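Local coordinates for protein YcaO (Methanopyrus kandleri, PDB 6CIB) that binds an adenine nucleotide and magnesium and probably catalyses ATP-dependent thioamidation of a peptide backbone, at residues 10-15 with 154-159; 78-83 with 342-347; 182-187 with 299-304. One frame throughout, in Å; residues are numbered along the deposited sequence.

Contact 1: residues 10-15 with 154-159. With ADP (adenosine-5'-diphosphate), chain G.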
loop_
_atom_site.group_PDB
_atom_site.type_symbol
_atom_site.label_atom_id
_atom_site.label_comp_id
_atom_site.label_asym_id
_atom_site.label_seq_id
_atom_site.Cartn_x
_atom_site.Cartn_y
_atom_site.Cartn_z
ATOM N N GLY A 10 8.285 -6.232 -5.457
ATOM C CA GLY A 10 8.410 -6.325 -4.000
ATOM C C GLY A 10 9.481 -7.349 -3.634
ATOM O O GLY A 10 10.068 -7.973 -4.525
ATOM N N PHE A 11 9.722 -7.522 -2.333
ATOM C CA PHE A 11 10.767 -8.419 -1.820
ATOM C C PHE A 11 10.183 -9.785 -1.479
ATOM O O PHE A 11 9.396 -9.927 -0.539
ATOM C CB PHE A 11 11.465 -7.799 -0.605
ATOM C CG PHE A 11 12.037 -6.436 -0.866
ATOM C CD1 PHE A 11 13.285 -6.291 -1.494
ATOM C CD2 PHE A 11 11.335 -5.289 -0.490
ATOM C CE1 PHE A 11 13.808 -5.027 -1.741
ATOM C CE2 PHE A 11 11.854 -4.029 -0.728
ATOM C CZ PHE A 11 13.092 -3.894 -1.349
ATOM N N ARG A 12 10.572 -10.785 -2.263
ATOM C CA ARG A 12 9.920 -12.091 -2.247
ATOM C C ARG A 12 10.901 -13.254 -2.116
ATOM O O ARG A 12 11.996 -13.227 -2.681
ATOM C CB ARG A 12 9.044 -12.270 -3.500
ATOM C CG ARG A 12 7.986 -11.188 -3.740
ATOM C CD ARG A 12 6.933 -11.154 -2.630
ATOM N NE ARG A 12 6.041 -9.997 -2.750
ATOM C CZ ARG A 12 5.021 -9.734 -1.932
ATOM N NH1 ARG A 12 4.719 -10.551 -0.925
ATOM N NH2 ARG A 12 4.285 -8.648 -2.131
ATOM N N ALA A 13 10.482 -14.270 -1.368
ATOM C CA ALA A 13 11.283 -15.467 -1.109
ATOM C C ALA A 13 11.081 -16.547 -2.178
ATOM O O ALA A 13 11.769 -17.573 -2.170
ATOM C CB ALA A 13 10.960 -16.014 0.278
ATOM N N PHE A 14 10.141 -16.300 -3.095
ATOM C CA PHE A 14 9.806 -17.218 -4.183
ATOM C C PHE A 14 9.669 -16.440 -5.488
ATOM O O PHE A 14 9.320 -15.246 -5.484
ATOM C CB PHE A 14 8.500 -17.975 -3.873
ATOM C CG PHE A 14 8.560 -18.791 -2.609
ATOM C CD1 PHE A 14 8.234 -18.222 -1.375
ATOM C CD2 PHE A 14 8.966 -20.131 -2.648
ATOM C CE1 PHE A 14 8.319 -18.964 -0.195
ATOM C CE2 PHE A 14 9.040 -20.881 -1.473
ATOM C CZ PHE A 14 8.720 -20.296 -0.246
ATOM N N LEU A 15 9.957 -17.114 -6.599
ATOM C CA LEU A 15 9.678 -16.568 -7.925
ATOM C C LEU A 15 8.159 -16.548 -8.142
ATOM O O LEU A 15 7.469 -17.481 -7.717
ATOM C CB LEU A 15 10.381 -17.377 -9.018
ATOM C CG LEU A 15 11.923 -17.437 -8.996
ATOM C CD1 LEU A 15 12.432 -18.389 -10.071
ATOM C CD2 LEU A 15 12.572 -16.058 -9.134
ATOM N N ARG A 154 5.408 -14.506 6.513
ATOM C CA ARG A 154 4.979 -13.376 7.323
ATOM C C ARG A 154 5.889 -12.155 7.117
ATOM O O ARG A 154 5.389 -11.030 7.067
ATOM C CB ARG A 154 4.773 -13.791 8.799
ATOM C CG ARG A 154 5.921 -13.592 9.773
ATOM C CD ARG A 154 5.661 -12.384 10.662
ATOM N NE ARG A 154 6.570 -12.319 11.806
ATOM C CZ ARG A 154 7.445 -11.343 12.055
ATOM N NH1 ARG A 154 7.566 -10.291 11.260
ATOM N NH2 ARG A 154 8.210 -11.417 13.130
ATOM N N GLU A 155 7.195 -12.390 6.924
ATOM C CA GLU A 155 8.166 -11.312 6.662
ATOM C C GLU A 155 7.840 -10.531 5.388
ATOM O O GLU A 155 7.919 -9.304 5.394
ATOM C CB GLU A 155 9.606 -11.827 6.595
ATOM C CG GLU A 155 10.206 -12.202 7.949
ATOM C CD GLU A 155 9.893 -13.628 8.369
ATOM O OE1 GLU A 155 9.081 -14.319 7.701
ATOM O OE2 GLU A 155 10.471 -14.073 9.378
ATOM N N GLU A 156 7.468 -11.248 4.323
ATOM C CA GLU A 156 7.022 -10.631 3.058
ATOM C C GLU A 156 5.876 -9.659 3.295
ATOM O O GLU A 156 5.908 -8.531 2.815
ATOM C CB GLU A 156 6.536 -11.700 2.080
ATOM C CG GLU A 156 7.608 -12.444 1.312
ATOM C CD GLU A 156 7.019 -13.319 0.226
ATOM O OE1 GLU A 156 7.793 -14.022 -0.449
ATOM O OE2 GLU A 156 5.774 -13.302 0.036
ATOM N N ALA A 157 4.864 -10.123 4.030
ATOM C CA ALA A 157 3.668 -9.344 4.357
ATOM C C ALA A 157 3.991 -8.159 5.276
ATOM O O ALA A 157 3.478 -7.058 5.065
ATOM C CB ALA A 157 2.613 -10.253 4.982
ATOM N N VAL A 158 4.842 -8.378 6.280
ATOM C CA VAL A 158 5.282 -7.286 7.172
ATOM C C VAL A 158 6.001 -6.175 6.404
ATOM O O VAL A 158 5.649 -4.997 6.549
ATOM C CB VAL A 158 6.117 -7.786 8.379
ATOM C CG1 VAL A 158 6.660 -6.616 9.200
ATOM C CG2 VAL A 158 5.259 -8.659 9.273
ATOM N N ILE A 159 6.969 -6.551 5.571
ATOM C CA ILE A 159 7.696 -5.589 4.722
ATOM C C ILE A 159 6.716 -4.783 3.851
ATOM O O ILE A 159 6.767 -3.552 3.851
ATOM C CB ILE A 159 8.777 -6.280 3.845
ATOM C CG1 ILE A 159 9.924 -6.806 4.725
ATOM C CG2 ILE A 159 9.312 -5.330 2.766
ATOM C CD1 ILE A 159 10.744 -7.909 4.089
HETATM P PB ADP G . 0.156 -3.554 -3.256
HETATM O O1B ADP G . 0.509 -4.300 -1.987
HETATM O O2B ADP G . 0.779 -2.177 -3.369
HETATM O O3B ADP G . -1.305 -3.594 -3.639
HETATM P PA ADP G . 0.605 -5.621 -5.243
HETATM O O1A ADP G . 1.922 -6.054 -5.829
HETATM O O2A ADP G . -0.486 -5.265 -6.216
HETATM O O3A ADP G . 1.002 -4.341 -4.378
HETATM O "O5'" ADP G . 0.113 -6.768 -4.230
HETATM C "C5'" ADP G . -1.243 -7.036 -3.830
HETATM C "C4'" ADP G . -1.238 -8.077 -2.695
HETATM O "O4'" ADP G . -0.609 -9.288 -3.143
HETATM C "C3'" ADP G . -0.426 -7.646 -1.470
HETATM O "O3'" ADP G . -0.974 -8.250 -0.282
HETATM C "C2'" ADP G . 0.951 -8.227 -1.734
HETATM O "O2'" ADP G . 1.714 -8.395 -0.542
HETATM C "C1'" ADP G . 0.606 -9.547 -2.416
HETATM N N9 ADP G . 1.640 -10.007 -3.369
HETATM C C8 ADP G . 2.012 -9.361 -4.490
HETATM N N7 ADP G . 2.983 -10.043 -5.140
HETATM C C5 ADP G . 3.229 -11.159 -4.446
HETATM C C6 ADP G . 4.140 -12.317 -4.598
HETATM N N6 ADP G . 4.979 -12.394 -5.659
HETATM N N1 ADP G . 4.099 -13.276 -3.640
HETATM C C2 ADP G . 3.262 -13.205 -2.576
HETATM N N3 ADP G . 2.402 -12.179 -2.383
HETATM C C4 ADP G . 2.341 -11.142 -3.273
HETATM O O HOH W 1 7.734 -8.176 0.782
#

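Contact 2: residues 78-83 with 342-347. With MG (magnesium ion), chain H; ADP (adenosine-5'-diphosphate), chain G.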
loop_
_atom_site.group_PDB
_atom_site.type_symbol
_atom_site.label_atom_id
_atom_site.label_comp_id
_atom_site.label_asym_id
_atom_site.label_seq_id
_atom_site.Cartn_x
_atom_site.Cartn_y
_atom_site.Cartn_z
ATOM N N GLU A 78 -4.335 -10.180 -3.388
ATOM C CA GLU A 78 -5.222 -9.068 -3.046
ATOM C C GLU A 78 -6.573 -9.598 -2.551
ATOM O O GLU A 78 -7.067 -9.164 -1.503
ATOM C CB GLU A 78 -5.403 -8.149 -4.260
ATOM C CG GLU A 78 -6.357 -6.972 -4.074
ATOM C CD GLU A 78 -5.723 -5.768 -3.406
ATOM O OE1 GLU A 78 -4.565 -5.425 -3.734
ATOM O OE2 GLU A 78 -6.398 -5.146 -2.561
ATOM N N CYS A 79 -7.161 -10.535 -3.301
ATOM C CA CYS A 79 -8.389 -11.212 -2.874
ATOM C C CYS A 79 -8.229 -11.924 -1.530
ATOM O O CYS A 79 -9.123 -11.849 -0.690
ATOM C CB CYS A 79 -8.880 -12.184 -3.951
ATOM S SG CYS A 79 -9.378 -11.333 -5.451
ATOM N N VAL A 80 -7.080 -12.573 -1.327
ATOM C CA VAL A 80 -6.801 -13.339 -0.104
ATOM C C VAL A 80 -6.715 -12.422 1.127
ATOM O O VAL A 80 -7.368 -12.696 2.139
ATOM C CB VAL A 80 -5.537 -14.238 -0.240
ATOM C CG1 VAL A 80 -5.098 -14.789 1.114
ATOM C CG2 VAL A 80 -5.799 -15.410 -1.179
ATOM N N GLU A 81 -5.939 -11.334 1.026
ATOM C CA GLU A 81 -5.812 -10.385 2.128
ATOM C C GLU A 81 -7.163 -9.788 2.538
ATOM O O GLU A 81 -7.415 -9.610 3.729
ATOM C CB GLU A 81 -4.755 -9.292 1.848
ATOM C CG GLU A 81 -5.173 -8.203 0.876
ATOM C CD GLU A 81 -4.216 -7.029 0.830
ATOM O OE1 GLU A 81 -3.013 -7.241 0.600
ATOM O OE2 GLU A 81 -4.672 -5.875 0.996
ATOM N N ARG A 82 -8.025 -9.498 1.557
ATOM C CA ARG A 82 -9.352 -8.942 1.837
ATOM C C ARG A 82 -10.261 -9.933 2.568
ATOM O O ARG A 82 -10.994 -9.538 3.476
ATOM C CB ARG A 82 -10.019 -8.387 0.567
ATOM C CG ARG A 82 -9.355 -7.138 -0.006
ATOM C CD ARG A 82 -9.449 -5.927 0.920
ATOM N NE ARG A 82 -10.806 -5.364 0.942
ATOM C CZ ARG A 82 -11.245 -4.415 0.117
ATOM N NH1 ARG A 82 -10.438 -3.899 -0.802
ATOM N NH2 ARG A 82 -12.492 -3.979 0.213
ATOM N N ALA A 83 -10.194 -11.211 2.195
ATOM C CA ALA A 83 -10.935 -12.260 2.906
ATOM C C ALA A 83 -10.422 -12.435 4.339
ATOM O O ALA A 83 -11.212 -12.584 5.272
ATOM C CB ALA A 83 -10.881 -13.570 2.147
ATOM N N LEU A 342 -6.952 -21.450 4.945
ATOM C CA LEU A 342 -5.954 -21.006 3.970
ATOM C C LEU A 342 -4.661 -20.752 4.717
ATOM O O LEU A 342 -4.561 -19.784 5.473
ATOM C CB LEU A 342 -6.373 -19.701 3.282
ATOM C CG LEU A 342 -7.729 -19.433 2.640
ATOM C CD1 LEU A 342 -7.738 -18.002 2.143
ATOM C CD2 LEU A 342 -7.990 -20.379 1.487
ATOM N N ASP A 343 -3.665 -21.603 4.516
ATOM C CA ASP A 343 -2.372 -21.388 5.159
ATOM C C ASP A 343 -1.562 -20.311 4.409
ATOM O O ASP A 343 -0.517 -20.594 3.816
ATOM C CB ASP A 343 -1.610 -22.715 5.305
ATOM C CG ASP A 343 -0.457 -22.623 6.287
ATOM O OD1 ASP A 343 -0.664 -22.153 7.429
ATOM O OD2 ASP A 343 0.664 -23.030 5.911
ATOM N N VAL A 344 -2.084 -19.082 4.415
ATOM C CA VAL A 344 -1.461 -17.945 3.726
ATOM C C VAL A 344 -1.200 -16.854 4.756
ATOM O O VAL A 344 -2.147 -16.337 5.350
ATOM C CB VAL A 344 -2.344 -17.362 2.593
ATOM C CG1 VAL A 344 -1.631 -16.205 1.904
ATOM C CG2 VAL A 344 -2.734 -18.430 1.578
ATOM N N PRO A 345 0.082 -16.507 4.976
ATOM C CA PRO A 345 0.422 -15.408 5.881
ATOM C C PRO A 345 -0.207 -14.083 5.448
ATOM O O PRO A 345 0.016 -13.627 4.323
ATOM C CB PRO A 345 1.954 -15.338 5.795
ATOM C CG PRO A 345 2.374 -16.715 5.402
ATOM C CD PRO A 345 1.285 -17.224 4.503
ATOM N N VAL A 346 -1.028 -13.510 6.330
ATOM C CA VAL A 346 -1.590 -12.162 6.150
ATOM C C VAL A 346 -1.354 -11.404 7.447
ATOM O O VAL A 346 -1.490 -11.975 8.539
ATOM C CB VAL A 346 -3.116 -12.168 5.797
ATOM C CG1 VAL A 346 -3.655 -10.744 5.609
ATOM C CG2 VAL A 346 -3.384 -12.982 4.535
ATOM N N VAL A 347 -0.978 -10.131 7.328
ATOM C CA VAL A 347 -0.832 -9.257 8.494
ATOM C C VAL A 347 -1.516 -7.911 8.299
ATOM O O VAL A 347 -1.747 -7.462 7.165
ATOM C CB VAL A 347 0.645 -9.009 8.922
ATOM C CG1 VAL A 347 1.386 -10.314 9.209
ATOM C CG2 VAL A 347 1.401 -8.149 7.912
HETATM MG MG MG H . -2.482 -4.529 0.669
HETATM P PB ADP G . 0.156 -3.554 -3.256
HETATM O O1B ADP G . 0.509 -4.300 -1.987
HETATM O O2B ADP G . 0.779 -2.177 -3.369
HETATM O O3B ADP G . -1.305 -3.594 -3.639
HETATM P PA ADP G . 0.605 -5.621 -5.243
HETATM O O1A ADP G . 1.922 -6.054 -5.829
HETATM O O2A ADP G . -0.486 -5.265 -6.216
HETATM O O3A ADP G . 1.002 -4.341 -4.378
HETATM O "O5'" ADP G . 0.113 -6.768 -4.230
HETATM C "C5'" ADP G . -1.243 -7.036 -3.830
HETATM C "C4'" ADP G . -1.238 -8.077 -2.695
HETATM O "O4'" ADP G . -0.609 -9.288 -3.143
HETATM C "C3'" ADP G . -0.426 -7.646 -1.470
HETATM O "O3'" ADP G . -0.974 -8.250 -0.282
HETATM C "C2'" ADP G . 0.951 -8.227 -1.734
HETATM O "O2'" ADP G . 1.714 -8.395 -0.542
HETATM C "C1'" ADP G . 0.606 -9.547 -2.416
HETATM N N9 ADP G . 1.640 -10.007 -3.369
HETATM C C8 ADP G . 2.012 -9.361 -4.490
HETATM N N7 ADP G . 2.983 -10.043 -5.140
HETATM C C5 ADP G . 3.229 -11.159 -4.446
HETATM C C6 ADP G . 4.140 -12.317 -4.598
HETATM N N6 ADP G . 4.979 -12.394 -5.659
HETATM N N1 ADP G . 4.099 -13.276 -3.640
HETATM C C2 ADP G . 3.262 -13.205 -2.576
HETATM N N3 ADP G . 2.402 -12.179 -2.383
HETATM C C4 ADP G . 2.341 -11.142 -3.273
HETATM O O HOH W 2 -3.121 -4.234 -1.474
HETATM O O HOH W 3 -0.279 -4.296 0.475
HETATM O O HOH W 4 -3.448 -2.701 1.462
#

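Contact 3: residues 182-187 with 299-304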
loop_
_atom_site.group_PDB
_atom_site.type_symbol
_atom_site.label_atom_id
_atom_site.label_comp_id
_atom_site.label_asym_id
_atom_site.label_seq_id
_atom_site.Cartn_x
_atom_site.Cartn_y
_atom_site.Cartn_z
ATOM N N PRO A 182 9.652 17.637 -5.362
ATOM C CA PRO A 182 10.473 17.742 -6.572
ATOM C C PRO A 182 10.158 16.653 -7.593
ATOM O O PRO A 182 9.750 15.542 -7.214
ATOM C CB PRO A 182 11.901 17.560 -6.042
ATOM C CG PRO A 182 11.740 16.784 -4.783
ATOM C CD PRO A 182 10.470 17.280 -4.184
ATOM N N GLU A 183 10.339 16.987 -8.870
ATOM C CA GLU A 183 10.332 16.013 -9.965
ATOM C C GLU A 183 11.486 15.022 -9.793
ATOM O O GLU A 183 12.604 15.416 -9.430
ATOM C CB GLU A 183 10.432 16.731 -11.320
ATOM C CG GLU A 183 10.480 15.810 -12.542
ATOM C CD GLU A 183 10.092 16.489 -13.847
ATOM O OE1 GLU A 183 10.325 17.710 -14.004
ATOM O OE2 GLU A 183 9.550 15.788 -14.731
ATOM N N LEU A 184 11.204 13.741 -10.034
ATOM C CA LEU A 184 12.242 12.711 -10.014
ATOM C C LEU A 184 12.592 12.253 -11.431
ATOM O O LEU A 184 11.726 11.769 -12.165
ATOM C CB LEU A 184 11.849 11.527 -9.118
ATOM C CG LEU A 184 12.846 10.358 -9.073
ATOM C CD1 LEU A 184 14.084 10.654 -8.221
ATOM C CD2 LEU A 184 12.144 9.110 -8.580
ATOM N N GLU A 185 13.869 12.406 -11.786
ATOM C CA GLU A 185 14.375 12.104 -13.129
ATOM C C GLU A 185 14.942 10.683 -13.156
ATOM O O GLU A 185 15.744 10.317 -12.296
ATOM C CB GLU A 185 15.444 13.130 -13.528
ATOM C CG GLU A 185 15.400 13.594 -14.981
ATOM C CD GLU A 185 14.659 14.916 -15.180
ATOM O OE1 GLU A 185 14.777 15.822 -14.323
ATOM O OE2 GLU A 185 13.964 15.066 -16.212
ATOM N N VAL A 186 14.497 9.889 -14.131
ATOM C CA VAL A 186 14.874 8.467 -14.270
ATOM C C VAL A 186 15.456 8.190 -15.659
ATOM O O VAL A 186 15.289 9.001 -16.572
ATOM C CB VAL A 186 13.681 7.500 -14.003
ATOM C CG1 VAL A 186 13.252 7.540 -12.542
ATOM C CG2 VAL A 186 12.499 7.801 -14.922
ATOM N N HIS A 187 16.120 7.043 -15.806
ATOM C CA HIS A 187 16.793 6.645 -17.055
ATOM C C HIS A 187 16.487 5.193 -17.417
ATOM O O HIS A 187 15.789 4.493 -16.668
ATOM C CB HIS A 187 18.310 6.840 -16.927
ATOM C CG HIS A 187 18.696 8.172 -16.371
ATOM N ND1 HIS A 187 19.085 8.343 -15.059
ATOM C CD2 HIS A 187 18.712 9.406 -16.933
ATOM C CE1 HIS A 187 19.342 9.621 -14.842
ATOM N NE2 HIS A 187 19.124 10.288 -15.963
ATOM N N VAL A 299 15.267 16.038 -8.747
ATOM C CA VAL A 299 16.160 15.040 -8.141
ATOM C C VAL A 299 16.518 13.978 -9.181
ATOM O O VAL A 299 15.644 13.489 -9.901
ATOM C CB VAL A 299 15.537 14.379 -6.877
ATOM C CG1 VAL A 299 16.514 13.421 -6.207
ATOM C CG2 VAL A 299 15.103 15.428 -5.868
ATOM N N GLU A 300 17.807 13.647 -9.260
ATOM C CA GLU A 300 18.310 12.584 -10.126
ATOM C C GLU A 300 18.294 11.273 -9.354
ATOM O O GLU A 300 18.789 11.223 -8.223
ATOM C CB GLU A 300 19.738 12.902 -10.576
ATOM C CG GLU A 300 20.082 12.386 -11.963
ATOM C CD GLU A 300 19.409 13.185 -13.068
ATOM O OE1 GLU A 300 18.732 12.564 -13.917
ATOM O OE2 GLU A 300 19.547 14.430 -13.086
ATOM N N ILE A 301 17.733 10.217 -9.953
ATOM C CA ILE A 301 17.582 8.931 -9.251
ATOM C C ILE A 301 18.911 8.327 -8.764
ATOM O O ILE A 301 18.976 7.775 -7.662
ATOM C CB ILE A 301 16.696 7.896 -10.012
ATOM C CG1 ILE A 301 16.376 6.698 -9.094
ATOM C CG2 ILE A 301 17.320 7.473 -11.345
ATOM C CD1 ILE A 301 15.145 5.898 -9.470
ATOM N N ASP A 302 19.963 8.480 -9.572
ATOM C CA ASP A 302 21.300 7.951 -9.261
ATOM C C ASP A 302 21.961 8.625 -8.055
ATOM O O ASP A 302 22.873 8.054 -7.458
ATOM C CB ASP A 302 22.219 8.037 -10.486
ATOM C CG ASP A 302 21.534 7.587 -11.756
ATOM O OD1 ASP A 302 20.723 8.378 -12.303
ATOM O OD2 ASP A 302 21.800 6.448 -12.197
ATOM N N ASP A 303 21.497 9.827 -7.705
ATOM C CA ASP A 303 21.989 10.559 -6.538
ATOM C C ASP A 303 21.477 9.986 -5.214
ATOM O O ASP A 303 22.045 10.268 -4.160
ATOM C CB ASP A 303 21.628 12.051 -6.633
ATOM C CG ASP A 303 22.414 12.796 -7.718
ATOM O OD1 ASP A 303 23.474 12.315 -8.180
ATOM O OD2 ASP A 303 21.963 13.891 -8.106
ATOM N N LEU A 304 20.407 9.195 -5.269
ATOM C CA LEU A 304 19.814 8.616 -4.067
ATOM C C LEU A 304 20.634 7.435 -3.544
ATOM O O LEU A 304 20.841 6.453 -4.256
ATOM C CB LEU A 304 18.343 8.225 -4.309
ATOM C CG LEU A 304 17.368 9.311 -4.792
ATOM C CD1 LEU A 304 16.000 8.717 -5.089
ATOM C CD2 LEU A 304 17.247 10.462 -3.800
#

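Contact 1: residues 10-15 with 154-159
Glu156, near the start of helix 154-177, reaches across to the loop 10-15 and uses both carboxylate oxygens there. OE1 offers its anti lone pair to the backbone N of Ala13, an almost straight bond (172°) with 2.9 Å between Ala13 N and Glu156 OE1. OE2 takes the salt bridge from Arg12, with NH1 at 3.1 Å from Glu156 OE2; Arg152 N donates a second hydrogen bond to the same oxygen. The carboxylate meets the guanidinium at its edge with the two planes nearly perpendicular (87°), so NH1 keeps the bond within its own plane but meets OE2 from above the carboxylate. The Glu156 chain runs extended beyond CG, whereas Arg12 bends at chi2 and then straightens, which brings its flat end to the nucleotide. There NH2 donates to the ribose, 3.0 Å from Arg12 NH2 to ADP O2'. One face of the guanidinium lies against the purine, with Arg12 CZ 3.3 Å from ADP C4; over the other face sits water 1. That water donates to two backbone carbonyls, Phe11 O and Glu156 O, each 2.8 Å from it, and so bridges loop and helix. Apolar cover comes from Phe11, whose CD2 touches Ile159 CG2 at 3.8 Å, the two side chains crossing at about a right angle; Leu163 and Leu316 also pack on the ring. Backbone hydrogen bonds between Arg12 and Val5 and Tyr6 tie the loop to the N-terminal residues. In this buried setting the paired charges of Arg12 and Glu156 should stabilise one another and keep the carboxylate ionised, while Glu156, itself at the pocket wall with OE2 near ADP C2, is placed to hold the guanidinium against the adenosine.

Contact 2: residues 78-83 with 342-347
Glu81 OE1 is gripped by one very short hydrogen bond, 2.4 Å from the donor ADP O3' to Glu81 OE1, and also lies close to the magnesium, 2.8 Å from Glu81 OE1 to MG. The second oxygen of the same carboxylate binds the ion, with Glu81 OE2 2.6 Å from MG. Waters 2, 3 and 4 and Leu148 O hold the ion as well. Water 3 sits nearer than the carboxylate, 2.2 Å from MG, and donates to the beta phosphate at ADP O1B. Water 2 lies 2.9 Å from both Glu78 OE1 and ADP O3B, although other acceptors may compete for its protons. Glu81 reaches the ligands with CG in the crowded position between the backbone N and the carbonyl carbon (chi1 76°) and the chain extended beyond, leading away from 342-347. An alanine at Glu81 would remove a metal ligand and the ribose acceptor together, and would probably loosen both the magnesium and the nucleotide. Only the root of Glu81 touches the strand, with Glu81 CA 4.1 Å from Val346 CG1. Val80, one residue earlier in the helix, carries the apolar contact through a single methyl. Its CG1, anti to the backbone N, meets Val344 tip to tip, 3.8 Å from Val80 CG1 to Val344 CG1, and lies against Leu342 CD1 and Val346 CG2 as well. Leu28 also packs on Val80, Leu342 and Val344. Helix 68-85 therefore splits its duties, Val80 packing toward the segment that leads into strand 346-351 while Glu78 and Glu81 turn to the ligands, as part of the nucleotide and magnesium site of the YcaO fold.

Contact 3: residues 182-187 with 299-304
Strands 183-185 and 298-300 run parallel, with Leu184 opposite Val299 and Glu185 opposite Glu300. Val299 bonds to the residues on both sides of Leu184, its N giving to Glu183 O at 2.8 Å and its O receiving from Glu185 N at 2.8 Å in a nearly straight bond (175°). A longer bond follows, 3.1 Å from Ile301 N to Glu185 O, where the chain turns into the 3-10 segment 301-303. On the sheet face of Leu184 and Val299 the contact is apolar. Leu184 CD1 fits among Val299 CG1, Ile301 CB and Leu304 CD1, each 4.2 Å from Leu184 CD1, while Pro182 lies alongside Val299. Val186 CG1 meets Ile301 CD1. Glu185 and Glu300 share the other face. Glu185 OE1 is taken by Thr298 OG1. The ring edge of His187 faces two acids, with Glu300 OE1 3.1 Å from His187 NE2 and Asp302 OD1 3.2 Å from His187 ND1. Backbone hydrogen bonds from Pro182 and Leu184 to Leu208 and Leu206 join the segment to strand 203-209, and Val245 of helix 241-260 packs on Leu184, Val186 and Ile301.

How the contacts relate
From the N terminus, the loop at 10-15 meets helix 154-177, where contact 1 closes the first long loop. Helix 68-85 lies inside that loop, but its partner at 342-347 comes much later, so contacts 1 and 2 cross. They also touch: Pro345 packs on Arg154, and Val347 on Ala157 and Val158. Both reach ADP, from the 10-15 loop and the helices 154-177 and 68-85, with strand 346-351 behind. After helix 154-177 the chain enters strand 183-185, which contact 3 ties to strand 298-300, in series with contact 1 and nested within contact 2. It lies about 35 Å from contact 2 between centres, across the chain's centre.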